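Local coordinates for alanine racemase (Acinetobacter baumannii, PDB 4QHR), which belongs to the alanine racemase family, whose chains join an N-terminal TIM-barrel domain to a C-terminal domain rich in beta strands, at residues 15-20 with 212-217; 236-241 with 269-274; 275-280 with 321-326; 283-288 with 330-335; 287-292 with 307-312. One frame throughout, in Å; residues are numbered along the deposited sequence.

Contact 1: 15-20 with 212-217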
# COMPACT_ATOMS: atom_id res chain seq x y z
N TYR A 15 -2.58 -18.10 19.15
CA TYR A 15 -3.08 -17.58 20.42
C TYR A 15 -4.39 -16.77 20.26
O TYR A 15 -5.32 -16.89 21.07
CB TYR A 15 -1.98 -16.70 21.04
CG TYR A 15 -2.31 -16.16 22.37
CD1 TYR A 15 -3.03 -14.96 22.51
CD2 TYR A 15 -1.91 -16.83 23.52
CE1 TYR A 15 -3.32 -14.47 23.77
CE2 TYR A 15 -2.19 -16.33 24.76
CZ TYR A 15 -2.90 -15.16 24.89
OH TYR A 15 -3.18 -14.66 26.13
N ASN A 16 -4.43 -15.92 19.25
CA ASN A 16 -5.59 -15.06 19.02
C ASN A 16 -6.76 -15.89 18.55
O ASN A 16 -7.90 -15.62 18.89
CB ASN A 16 -5.21 -14.03 17.98
CG ASN A 16 -4.09 -13.12 18.43
OD1 ASN A 16 -3.90 -12.90 19.65
ND2 ASN A 16 -3.37 -12.54 17.48
N LEU A 17 -6.49 -16.93 17.74
CA LEU A 17 -7.57 -17.85 17.34
C LEU A 17 -8.15 -18.54 18.59
O LEU A 17 -9.38 -18.71 18.71
CB LEU A 17 -7.07 -18.87 16.34
CG LEU A 17 -8.10 -19.90 15.86
CD1 LEU A 17 -9.38 -19.28 15.34
CD2 LEU A 17 -7.51 -20.80 14.81
N ASN A 18 -7.26 -18.88 19.53
CA ASN A 18 -7.67 -19.48 20.76
C ASN A 18 -8.47 -18.52 21.61
O ASN A 18 -9.38 -18.96 22.32
CB ASN A 18 -6.48 -20.06 21.55
CG ASN A 18 -6.96 -20.89 22.73
OD1 ASN A 18 -7.58 -21.94 22.55
ND2 ASN A 18 -6.73 -20.40 23.91
N ARG A 19 -8.16 -17.22 21.54
CA ARG A 19 -8.99 -16.23 22.16
C ARG A 19 -10.43 -16.24 21.63
O ARG A 19 -11.40 -16.14 22.41
CB ARG A 19 -8.40 -14.83 22.07
CG ARG A 19 -7.08 -14.64 22.83
CD ARG A 19 -7.26 -14.42 24.34
NE ARG A 19 -8.00 -13.17 24.54
CZ ARG A 19 -9.19 -13.04 25.12
NH1 ARG A 19 -9.86 -14.09 25.64
NH2 ARG A 19 -9.72 -11.82 25.24
N VAL A 20 -10.59 -16.39 20.32
CA VAL A 20 -11.93 -16.51 19.78
C VAL A 20 -12.69 -17.66 20.41
O VAL A 20 -13.86 -17.51 20.79
CB VAL A 20 -11.95 -16.71 18.22
CG1 VAL A 20 -13.39 -16.75 17.73
CG2 VAL A 20 -11.15 -15.59 17.55
N ILE A 212 -10.00 -9.09 12.19
CA ILE A 212 -8.92 -8.29 12.72
C ILE A 212 -8.31 -8.85 14.01
O ILE A 212 -7.09 -8.76 14.20
CB ILE A 212 -9.33 -6.80 12.88
CG1 ILE A 212 -8.09 -5.94 13.08
CG2 ILE A 212 -10.37 -6.60 13.99
CD1 ILE A 212 -7.16 -5.89 11.89
N MET A 213 -9.12 -9.41 14.90
CA MET A 213 -8.54 -9.91 16.16
C MET A 213 -7.55 -11.07 15.97
O MET A 213 -6.61 -11.23 16.77
CB MET A 213 -9.62 -10.32 17.19
CG MET A 213 -10.48 -11.48 16.77
SD MET A 213 -11.88 -11.76 17.89
CE MET A 213 -11.09 -12.38 19.37
N LEU A 214 -7.72 -11.85 14.90
CA LEU A 214 -6.76 -12.93 14.61
C LEU A 214 -5.33 -12.44 14.44
O LEU A 214 -4.37 -13.14 14.84
CB LEU A 214 -7.19 -13.69 13.36
CG LEU A 214 -8.54 -14.39 13.31
CD1 LEU A 214 -8.70 -15.11 11.98
CD2 LEU A 214 -8.68 -15.43 14.42
N TYR A 215 -5.23 -11.20 13.90
CA TYR A 215 -3.98 -10.55 13.53
C TYR A 215 -3.38 -9.71 14.68
O TYR A 215 -2.30 -9.15 14.57
CB TYR A 215 -4.20 -9.74 12.22
CG TYR A 215 -4.78 -10.63 11.13
CD1 TYR A 215 -4.04 -11.60 10.57
CD2 TYR A 215 -6.13 -10.50 10.74
CE1 TYR A 215 -4.57 -12.47 9.61
CE2 TYR A 215 -6.69 -11.32 9.81
CZ TYR A 215 -5.93 -12.32 9.26
OH TYR A 215 -6.50 -13.12 8.31
N GLY A 216 -4.05 -9.73 15.83
CA GLY A 216 -3.55 -9.01 16.97
C GLY A 216 -3.53 -7.53 16.74
O GLY A 216 -2.60 -6.85 17.10
N ALA A 217 -4.59 -7.04 16.16
CA ALA A 217 -4.86 -5.64 16.10
C ALA A 217 -6.29 -5.47 16.65
O ALA A 217 -7.08 -6.44 16.71
CB ALA A 217 -4.72 -5.13 14.66
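Asn16, on helix 10-23, meets the 3-10 turn 212-215 through its side-chain amide, and one polar bond crosses the contact. Asn16 ND2 donates to the backbone Leu214 O at 2.9 Å, with an N-H...O angle of 166°. The oxygen lies close to the plane of the Asn16 amide, whereas the nitrogen stands well above the plane of the Leu214 carbonyl. Asn16 CG is anti to the carbonyl carbon (chi1 -63°), which sets the amide beside Leu214 O. CB itself points to the turn, and Asn16 CB comes to 3.4 Å from Met213 O. The other end of the amide is used as well: Asn16 OD1 accepts from the backbone N of Lys231, which fixes the rotation of this buried group.

The contact belongs to the TIM-barrel part of the chain. Helix 10-23 runs before strand 28-32, and the 3-10 turn follows strand 207-208; these two strands are neighbours in the parallel sheet. Within the turn, the backbone N of Ile212 donates to OP1 of the modified residue LLP at position 34.

The remaining contacts are apolar. Met213 bends at chi3 (-70°), and its CE rests 3.7 Å from Val20 CG2, with SD almost as near. Leu214 turns its CD2 branch back to the helix, 4.0 Å from both Val20 CG2 and Leu17 CD1; the two leucine side chains run alongside one another in the same direction. Leu17 and Leu214 also touch Ser31 of strand 28-32, while Val20 and Met213 reach Ile197 and Phe198 of helix 194-199.

Contact 2: 236-241 with 269-274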
# COMPACT_ATOMS: atom_id res chain seq x y z
N PHE A 236 6.81 -4.86 11.58
CA PHE A 236 7.28 -4.22 10.34
C PHE A 236 8.55 -3.46 10.75
O PHE A 236 8.49 -2.53 11.56
CB PHE A 236 6.17 -3.30 9.81
CG PHE A 236 6.43 -2.62 8.47
CD1 PHE A 236 7.30 -3.13 7.48
CD2 PHE A 236 5.74 -1.46 8.17
CE1 PHE A 236 7.46 -2.46 6.26
CE2 PHE A 236 5.91 -0.79 6.98
CZ PHE A 236 6.78 -1.28 6.03
N THR A 237 9.70 -3.88 10.20
CA THR A 237 11.00 -3.25 10.50
C THR A 237 11.78 -2.68 9.32
O THR A 237 11.56 -3.01 8.17
CB THR A 237 11.93 -4.19 11.30
OG1 THR A 237 12.49 -5.21 10.45
CG2 THR A 237 11.16 -4.81 12.49
N ALA A 238 12.73 -1.79 9.64
CA ALA A 238 13.73 -1.31 8.71
C ALA A 238 15.01 -0.96 9.53
O ALA A 238 15.11 -1.31 10.69
CB ALA A 238 13.20 -0.12 7.89
N GLU A 239 15.99 -0.33 8.92
CA GLU A 239 17.24 -0.01 9.60
C GLU A 239 17.67 1.42 9.34
O GLU A 239 17.29 2.08 8.34
CB GLU A 239 18.38 -0.99 9.16
CG GLU A 239 18.31 -2.34 9.86
CD GLU A 239 19.41 -3.26 9.41
OE1 GLU A 239 20.38 -2.76 8.75
OE2 GLU A 239 19.32 -4.45 9.73
N ILE A 240 18.46 1.90 10.28
CA ILE A 240 19.14 3.19 10.12
C ILE A 240 20.23 3.15 9.05
O ILE A 240 21.12 2.33 9.11
CB ILE A 240 19.69 3.71 11.44
CG1 ILE A 240 18.48 4.09 12.30
CG2 ILE A 240 20.59 4.92 11.18
CD1 ILE A 240 18.80 4.48 13.74
N ILE A 241 20.13 4.04 8.07
CA ILE A 241 21.05 4.09 6.93
C ILE A 241 21.95 5.32 6.90
O ILE A 241 22.91 5.36 6.12
CB ILE A 241 20.29 3.92 5.60
CG1 ILE A 241 19.26 5.03 5.35
CG2 ILE A 241 19.58 2.57 5.58
CD1 ILE A 241 18.72 5.09 3.93
N VAL A 269 16.04 6.31 7.99
CA VAL A 269 15.64 4.93 8.06
C VAL A 269 15.20 4.44 6.68
O VAL A 269 14.57 5.20 5.93
CB VAL A 269 14.45 4.78 9.03
CG1 VAL A 269 13.94 3.36 9.03
CG2 VAL A 269 14.89 5.18 10.44
N SER A 270 15.48 3.18 6.37
CA SER A 270 15.20 2.63 5.09
C SER A 270 13.75 2.10 4.98
O SER A 270 13.53 0.93 4.73
CB SER A 270 16.18 1.51 4.74
OG SER A 270 16.16 0.44 5.71
N ILE A 271 12.80 3.00 5.14
CA ILE A 271 11.40 2.68 4.80
C ILE A 271 10.72 3.94 4.33
O ILE A 271 11.11 5.04 4.76
CB ILE A 271 10.69 2.12 6.01
CG1 ILE A 271 9.62 1.15 5.56
CG2 ILE A 271 10.06 3.23 6.89
CD1 ILE A 271 10.18 -0.16 5.08
N GLY A 272 9.71 3.80 3.45
CA GLY A 272 8.86 4.94 3.11
C GLY A 272 7.55 4.46 2.53
O GLY A 272 7.23 3.26 2.64
N TYR A 273 6.82 5.35 1.87
CA TYR A 273 5.51 4.96 1.40
C TYR A 273 5.56 4.01 0.25
O TYR A 273 4.57 3.36 -0.01
CB TYR A 273 4.54 6.13 1.14
CG TYR A 273 5.03 7.07 0.05
CD1 TYR A 273 4.89 6.78 -1.28
CD2 TYR A 273 5.62 8.29 0.40
CE1 TYR A 273 5.33 7.68 -2.27
CE2 TYR A 273 6.03 9.18 -0.54
CZ TYR A 273 5.93 8.86 -1.86
OH TYR A 273 6.43 9.79 -2.77
N GLY A 274 6.72 3.90 -0.41
CA GLY A 274 6.96 2.89 -1.44
C GLY A 274 7.05 1.48 -0.91
O GLY A 274 6.96 0.51 -1.69
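An inverse gamma turn centred on Ser270 begins where Ile240 and Val269 form an antiparallel, non-hydrogen-bonded pair, their CA atoms 4.4 Å apart. Here strand 264-269 ends against strand 234-246 of the C-terminal domain, and the chain bends away. Two bonds hold the turn to Glu239. Ser270 N donates to Glu239 O at 2.9 Å, only slightly tilted from the carbonyl plane, and the same oxygen receives a CA-H...O contact from Val269. In the other direction, Glu239 N makes a weak bond of 3.3 Å to Ser270 OG. The hydroxyl oxygen sits between the backbone N and the carbonyl carbon of its own residue (chi1 58°), which places it where Glu239 N can reach it. It also bonds to Gln3 O, linking the turn to the start of the chain.

Mostly apolar packing surrounds these bonds. Ala238 CB points at the turn, making a methyl-to-carbonyl contact of 3.3 Å with Ser270 O and lying 3.7 Å from Val269 CG1, with Ile271 CB next to it. Ile241 CG2 touches Ser270 CB at 3.7 Å. Phe236 and Ile271 meet tip to tip, bringing Phe236 CZ to 3.7 Å from Ile271 CD1; the methyl approaches the ring obliquely.

Strand 4-8 runs beside Thr237 and also touches Phe236 and Ile271, while strand 319-321 lies beside 234-246 and meets Ile240 and Val269. Strand 305-308 covers Val269 and Ile271 through Ile305. At the subunit boundary, Ile241 packs on Glu79 of the second subunit and Tyr273 on Tyr341 of that subunit.

Contact 3: 275-280 with 321-326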
# COMPACT_ATOMS: atom_id res chain seq x y z
N ASP A 275 7.24 1.37 0.41
CA ASP A 275 7.12 0.09 1.11
C ASP A 275 5.75 -0.14 1.73
O ASP A 275 5.47 -1.23 2.20
CB ASP A 275 8.13 0.01 2.21
CG ASP A 275 9.48 0.22 1.73
OD1 ASP A 275 10.02 -0.78 1.20
OD2 ASP A 275 9.97 1.39 1.82
N GLY A 276 4.93 0.88 1.71
CA GLY A 276 3.63 0.85 2.37
C GLY A 276 3.63 1.48 3.75
O GLY A 276 2.63 1.42 4.43
N TYR A 277 4.72 2.13 4.17
CA TYR A 277 4.66 2.93 5.38
C TYR A 277 3.91 4.24 5.07
O TYR A 277 4.25 4.89 4.08
CB TYR A 277 6.07 3.23 5.85
CG TYR A 277 6.13 3.86 7.23
CD1 TYR A 277 5.87 3.12 8.38
CD2 TYR A 277 6.43 5.18 7.39
CE1 TYR A 277 5.92 3.69 9.65
CE2 TYR A 277 6.52 5.77 8.65
CZ TYR A 277 6.25 5.02 9.78
OH TYR A 277 6.33 5.62 11.03
N PRO A 278 2.88 4.62 5.86
CA PRO A 278 1.99 5.69 5.43
C PRO A 278 2.68 7.04 5.48
O PRO A 278 3.54 7.24 6.32
CB PRO A 278 0.84 5.67 6.44
CG PRO A 278 0.98 4.43 7.21
CD PRO A 278 2.40 3.98 7.12
N ARG A 279 2.29 7.94 4.57
CA ARG A 279 2.95 9.21 4.38
C ARG A 279 2.38 10.30 5.24
O ARG A 279 3.16 11.08 5.83
CB ARG A 279 2.82 9.67 2.91
CG ARG A 279 3.41 11.01 2.57
CD ARG A 279 3.28 11.39 1.08
NE ARG A 279 3.62 12.80 0.91
CZ ARG A 279 2.76 13.82 1.10
NH1 ARG A 279 1.47 13.61 1.42
NH2 ARG A 279 3.17 15.07 0.92
N ALA A 280 1.06 10.43 5.27
CA ALA A 280 0.47 11.68 5.71
C ALA A 280 -0.12 11.55 7.14
O ALA A 280 -1.05 10.79 7.36
CB ALA A 280 -0.57 12.16 4.71
N GLU A 321 11.61 -0.39 14.53
CA GLU A 321 10.29 -0.99 14.43
C GLU A 321 9.26 0.05 14.04
O GLU A 321 9.04 1.04 14.76
CB GLU A 321 9.91 -1.65 15.76
CG GLU A 321 8.48 -2.22 15.76
CD GLU A 321 8.14 -2.87 17.11
OE1 GLU A 321 9.07 -3.49 17.68
OE2 GLU A 321 7.01 -2.71 17.60
N LEU A 322 8.59 -0.18 12.91
CA LEU A 322 7.55 0.74 12.45
C LEU A 322 6.23 0.39 13.09
O LEU A 322 5.49 1.26 13.52
CB LEU A 322 7.50 0.73 10.95
CG LEU A 322 8.90 1.04 10.46
CD1 LEU A 322 9.10 0.38 9.15
CD2 LEU A 322 9.18 2.54 10.50
N TRP A 323 5.94 -0.89 13.21
CA TRP A 323 4.94 -1.33 14.13
C TRP A 323 5.16 -2.77 14.45
O TRP A 323 5.88 -3.47 13.71
CB TRP A 323 3.53 -1.07 13.59
CG TRP A 323 3.15 -1.70 12.28
CD1 TRP A 323 2.79 -3.01 12.05
CD2 TRP A 323 2.94 -1.02 11.05
NE1 TRP A 323 2.42 -3.17 10.73
CE2 TRP A 323 2.51 -1.96 10.11
CE3 TRP A 323 3.11 0.31 10.65
CZ2 TRP A 323 2.24 -1.62 8.78
CZ3 TRP A 323 2.84 0.64 9.33
CH2 TRP A 323 2.39 -0.33 8.42
N GLY A 324 4.59 -3.21 15.57
CA GLY A 324 4.75 -4.58 16.05
C GLY A 324 4.37 -4.65 17.53
O GLY A 324 3.34 -4.14 17.93
N ASN A 325 5.17 -5.30 18.35
CA ASN A 325 4.82 -5.39 19.78
C ASN A 325 5.13 -4.13 20.62
O ASN A 325 4.59 -3.98 21.74
CB ASN A 325 5.53 -6.56 20.42
CG ASN A 325 4.98 -7.88 19.99
OD1 ASN A 325 5.61 -8.62 19.20
ND2 ASN A 325 3.82 -8.19 20.48
N HIS A 326 6.00 -3.26 20.12
CA HIS A 326 6.45 -2.08 20.88
C HIS A 326 5.82 -0.82 20.38
O HIS A 326 5.45 0.01 21.21
CB HIS A 326 7.97 -1.99 20.86
CG HIS A 326 8.59 -3.30 21.20
ND1 HIS A 326 9.06 -4.15 20.24
CD2 HIS A 326 8.70 -3.96 22.38
CE1 HIS A 326 9.53 -5.25 20.81
NE2 HIS A 326 9.30 -5.17 22.11
O HOH W 1 5.81 4.14 13.05
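Leu322 lies against the ring of Tyr277: its CB and CD2 both come to 3.6 Å from Tyr277 CE1, CD2 approaching obliquely. Tyr277 CG is anti to the backbone N (chi1 -170°), which carries the ring toward Leu322. The next ring atom, Tyr277 CD1, is 4.0 Å from CZ3 of Trp323, again obliquely. Pro278 CD meets the same CZ3 at 4.0 Å, at the edge of the indole and close to its plane. Pro278 CD also covers one face of the tyrosine ring, offset toward the rim, so one proline carbon touches both rings.

A water extends the contact at the hydroxyl end. Lying in the plane of the ring, it accepts from Tyr277 OH at 2.6 Å and donates to the backbone Leu322 O at 2.9 Å, tying the buried phenol to the other segment where no direct hydrogen bond spans the gap.

Leu322 and Trp323 form a classic beta bulge opposite Phe236; Leu322 points to the 275-280 loop, and the indole end of Trp323 reaches it. Farther along, Glu321 grips His326 with both carboxylate oxygens: OE1 accepts from His326 ND1 at 2.6 Å, in the imidazole plane, and OE2 from His326 N and also Arg327 N.

Strand 234-246 flanks the bulge through Phe236, and Val287 of strand 286-289 packs on Tyr277 and Leu322. Helix 340-345 covers Pro278 and Trp323 through Leu343, while the loop's Arg279 bonds to Glu342 and Thr338 of the second subunit.

Contact 4: 283-288 with 330-335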
# COMPACT_ATOMS: atom_id res chain seq x y z
N LYS A 283 -1.23 13.74 13.52
CA LYS A 283 -0.66 13.93 14.85
C LYS A 283 0.73 13.38 14.70
O LYS A 283 1.00 12.69 13.72
CB LYS A 283 -1.39 13.08 15.90
CG LYS A 283 -2.88 12.88 15.68
CD LYS A 283 -3.66 12.32 16.87
CE LYS A 283 -2.89 11.31 17.73
NZ LYS A 283 -3.65 11.01 18.99
N GLN A 284 1.57 13.59 15.71
CA GLN A 284 2.95 13.10 15.71
C GLN A 284 3.00 11.54 15.77
O GLN A 284 2.28 10.89 16.55
CB GLN A 284 3.69 13.70 16.91
CG GLN A 284 5.19 13.42 16.98
CD GLN A 284 5.92 14.29 18.01
OE1 GLN A 284 5.41 14.58 19.14
NE2 GLN A 284 7.14 14.71 17.66
N ASN A 285 3.85 10.94 14.95
CA ASN A 285 4.01 9.51 14.93
C ASN A 285 5.40 9.17 15.47
O ASN A 285 6.31 10.02 15.47
CB ASN A 285 3.85 9.01 13.48
CG ASN A 285 3.79 7.51 13.41
OD1 ASN A 285 3.23 6.88 14.30
ND2 ASN A 285 4.47 6.91 12.41
N PHE A 286 5.55 7.93 15.93
CA PHE A 286 6.76 7.44 16.54
C PHE A 286 7.14 6.10 15.93
O PHE A 286 6.27 5.38 15.44
CB PHE A 286 6.57 7.30 18.06
CG PHE A 286 6.27 8.61 18.75
CD1 PHE A 286 4.98 9.05 18.83
CD2 PHE A 286 7.29 9.40 19.29
CE1 PHE A 286 4.69 10.30 19.42
CE2 PHE A 286 7.00 10.62 19.89
CZ PHE A 286 5.68 11.07 19.94
N VAL A 287 8.43 5.78 16.00
CA VAL A 287 8.92 4.43 15.79
C VAL A 287 9.52 3.90 17.11
O VAL A 287 9.79 4.68 18.05
CB VAL A 287 9.96 4.35 14.70
CG1 VAL A 287 9.40 4.89 13.38
CG2 VAL A 287 11.25 5.12 15.05
N ALA A 288 9.76 2.60 17.18
CA ALA A 288 10.31 1.98 18.38
C ALA A 288 11.73 1.55 18.08
O ALA A 288 11.99 0.85 17.08
CB ALA A 288 9.47 0.81 18.80
N ASP A 330 -2.22 0.00 15.61
CA ASP A 330 -3.39 0.92 15.77
C ASP A 330 -3.01 2.34 16.26
O ASP A 330 -3.75 3.29 16.01
CB ASP A 330 -4.48 0.32 16.69
CG ASP A 330 -5.06 -0.92 16.13
OD1 ASP A 330 -5.66 -0.83 15.05
OD2 ASP A 330 -4.90 -1.98 16.76
N ASP A 331 -1.90 2.50 16.97
CA ASP A 331 -1.42 3.86 17.31
C ASP A 331 -0.85 4.55 16.06
O ASP A 331 -1.07 5.74 15.83
CB ASP A 331 -0.39 3.83 18.44
CG ASP A 331 -0.96 3.35 19.75
OD1 ASP A 331 -2.16 3.50 19.94
OD2 ASP A 331 -0.24 2.84 20.60
N VAL A 332 -0.10 3.81 15.25
CA VAL A 332 0.37 4.36 13.97
C VAL A 332 -0.82 4.75 13.10
O VAL A 332 -0.86 5.87 12.53
CB VAL A 332 1.27 3.37 13.18
CG1 VAL A 332 1.73 4.02 11.92
CG2 VAL A 332 2.46 2.95 14.00
N ALA A 333 -1.80 3.85 12.99
CA ALA A 333 -3.03 4.21 12.27
C ALA A 333 -3.70 5.52 12.73
O ALA A 333 -4.08 6.37 11.92
CB ALA A 333 -4.03 3.08 12.32
N GLU A 334 -3.86 5.64 14.02
CA GLU A 334 -4.52 6.81 14.58
C GLU A 334 -3.74 8.08 14.23
O GLU A 334 -4.33 9.06 13.80
CB GLU A 334 -4.70 6.67 16.10
CG GLU A 334 -5.37 7.89 16.71
CD GLU A 334 -5.11 8.08 18.21
OE1 GLU A 334 -4.14 7.54 18.77
OE2 GLU A 334 -5.89 8.84 18.83
N ALA A 335 -2.41 8.05 14.32
CA ALA A 335 -1.61 9.20 13.87
C ALA A 335 -1.73 9.50 12.40
O ALA A 335 -1.55 10.63 11.97
CB ALA A 335 -0.15 9.01 14.26
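Lys283 CA and Ala335 CA lie 4.9 Å apart where the last turn of helix 329-335 meets the loop leading into strand 286-289, and Lys283 N makes a weak bond of 3.5 Å to Ala335 O. In the side chain of Lys283, the bend at chi3 (-35°) turns CE toward Glu334. There its NZ forms a salt bridge with Glu334 OE2 at 3.1 Å, weak as a hydrogen bond. Glu334 meets it with a chain extended beyond CG.

The rest of the contact is van der Waals packing around the buried Asn285, Val332 and Ala335. Ala335 CB sits 3.8 Å from Gln284 O, against the backbone of the loop. Asn285, with CG anti to the backbone N (chi1 -171°), lays its amide across Val332: OD1 is 3.8 Å from Val332 CA, and ND2 4.0 Å from Val332 CG1. The oxygen is bonded to Arg327 NH2, just before the helix, while Val332 turns also to Leu343 of helix 340-345.

The contact thus joins two kinds of chemistry: the exposed salt bridge is weak and accessible to solvent, whereas the buried Asn285 oxygen is satisfied by Arg327.

Contact 5: 287-292 with 307-312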
# COMPACT_ATOMS: atom_id res chain seq x y z
N VAL A 287 8.43 5.78 16.00
CA VAL A 287 8.92 4.43 15.79
C VAL A 287 9.52 3.90 17.11
O VAL A 287 9.79 4.68 18.05
CB VAL A 287 9.96 4.35 14.70
CG1 VAL A 287 9.40 4.89 13.38
CG2 VAL A 287 11.25 5.12 15.05
N ALA A 288 9.76 2.60 17.18
CA ALA A 288 10.31 1.98 18.38
C ALA A 288 11.73 1.55 18.08
O ALA A 288 11.99 0.85 17.08
CB ALA A 288 9.47 0.81 18.80
N ILE A 289 12.67 2.00 18.90
CA ILE A 289 14.10 1.68 18.73
C ILE A 289 14.72 1.53 20.12
O ILE A 289 14.56 2.43 20.95
CB ILE A 289 14.90 2.85 18.06
CG1 ILE A 289 14.31 3.22 16.72
CG2 ILE A 289 16.39 2.47 17.95
CD1 ILE A 289 15.00 4.38 16.02
N ASP A 290 15.44 0.42 20.36
CA ASP A 290 16.27 0.22 21.55
C ASP A 290 15.41 0.38 22.85
O ASP A 290 15.91 0.90 23.86
CB ASP A 290 17.48 1.20 21.53
CG ASP A 290 18.56 0.85 22.60
OD1 ASP A 290 18.92 -0.32 22.73
OD2 ASP A 290 19.04 1.76 23.32
N GLY A 291 14.14 -0.03 22.79
CA GLY A 291 13.23 0.16 23.93
C GLY A 291 12.67 1.54 24.15
O GLY A 291 11.99 1.78 25.16
N LYS A 292 12.92 2.45 23.21
CA LYS A 292 12.37 3.80 23.27
C LYS A 292 11.45 4.07 22.08
O LYS A 292 11.39 3.31 21.13
CB LYS A 292 13.49 4.83 23.24
CG LYS A 292 14.18 4.98 24.59
CD LYS A 292 15.59 4.46 24.55
CE LYS A 292 16.09 4.13 25.95
NZ LYS A 292 16.74 2.77 25.91
N ILE A 307 13.98 10.30 11.69
CA ILE A 307 13.59 10.17 13.07
C ILE A 307 14.54 10.99 13.95
O ILE A 307 15.74 11.14 13.63
CB ILE A 307 13.54 8.70 13.52
CG1 ILE A 307 14.88 8.06 13.43
CG2 ILE A 307 12.54 7.88 12.65
CD1 ILE A 307 14.80 6.59 13.74
N ASP A 308 13.99 11.53 15.03
CA ASP A 308 14.78 12.23 16.02
C ASP A 308 15.34 11.20 16.99
O ASP A 308 14.59 10.59 17.74
CB ASP A 308 13.90 13.24 16.75
CG ASP A 308 14.61 13.94 17.88
OD1 ASP A 308 15.82 13.77 18.03
OD2 ASP A 308 13.91 14.69 18.61
N VAL A 309 16.66 11.04 16.96
CA VAL A 309 17.35 10.08 17.81
C VAL A 309 18.19 10.78 18.88
O VAL A 309 19.01 10.13 19.52
CB VAL A 309 18.23 9.11 17.02
CG1 VAL A 309 17.34 8.16 16.22
CG2 VAL A 309 19.25 9.81 16.12
N THR A 310 17.99 12.07 19.06
CA THR A 310 18.73 12.82 20.07
C THR A 310 18.84 12.05 21.41
O THR A 310 19.95 11.89 21.95
CB THR A 310 18.15 14.24 20.26
OG1 THR A 310 18.11 14.88 18.99
CG2 THR A 310 19.07 15.07 21.22
N ASN A 311 17.72 11.50 21.89
CA ASN A 311 17.68 10.84 23.21
C ASN A 311 17.98 9.34 23.24
O ASN A 311 17.86 8.74 24.29
CB ASN A 311 16.28 11.07 23.83
N THR A 312 18.39 8.75 22.11
CA THR A 312 18.44 7.30 21.93
C THR A 312 19.77 6.86 21.30
O THR A 312 20.20 7.39 20.26
CB THR A 312 17.27 6.86 21.01
OG1 THR A 312 16.04 7.39 21.54
CG2 THR A 312 17.14 5.34 20.88
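Asp308 OD1, at the end of strand 305-308 just before the turn that bears Thr312 up against Ile289 and Lys292, is gripped twice by Thr310. Thr310 N donates to it at 2.9 Å, closing an Asx turn and reaching the oxygen on its anti side but tilted well out of the carboxylate plane, while Thr310 OG1 donates at 2.7 Å to its syn lone pair. The threonine hydroxyl is bonded in addition to the backbone N of Asp265 on strand 264-269. A type I turn from Val309 to Thr312 follows.

Facing it is the type I' turn from Ile289 to Lys292, a tight hairpin between strands 286-289 and 292-297. It too is braced from within: Lys292 NZ bonds to Asp290 O at 2.9 Å, nearly along the C=O axis, with a long salt bridge to Asp290 OD2.

Across the contact, Thr312 has CG2 anti to its backbone N (OG1 chi1 -52°), and this methyl lies 3.9 Å from Ile289 O and 4.2 Å from Ile289 CG2. The side chains of Lys292 and Thr312 run antiparallel alongside one another, Lys292 CB passing 4.0 Å from Thr312 OG1. Deeper in, Val287 and Ile307 cross at about a right angle, CG2 to CG2 at 3.9 Å. Ile289 and Ile307 point tip to tip, but their modelled CD1 separation is too short to be trusted.

Polar bonds thus shape each turn separately. No direct hydrogen bond links the two segments; van der Waals contacts do, while strand 292-297 pairs with both 286-289 and 305-308.

How the contacts relate
Contact 1 stands apart in the TIM-barrel part, its polar bond buried among apolar side chains; its Ala217 nonetheless touches Asp330 of contact 4. The other four lie in the C-terminal domain. Contacts 2 and 3 are buried, share the pairing of Phe236 with the 322-323 bulge, and both reach the second subunit; contact 2 is crossed by a backbone bond and a weak one to a serine hydroxyl, contact 3 by a bridging water. Contacts 4 and 5 use the two ends of the same strand, contact 4 its lead-in and contact 5 the strand and its hairpin, and each runs from buried groups to exposed charges. Val269 and Ile307 pack together, joining contacts 2 and 5.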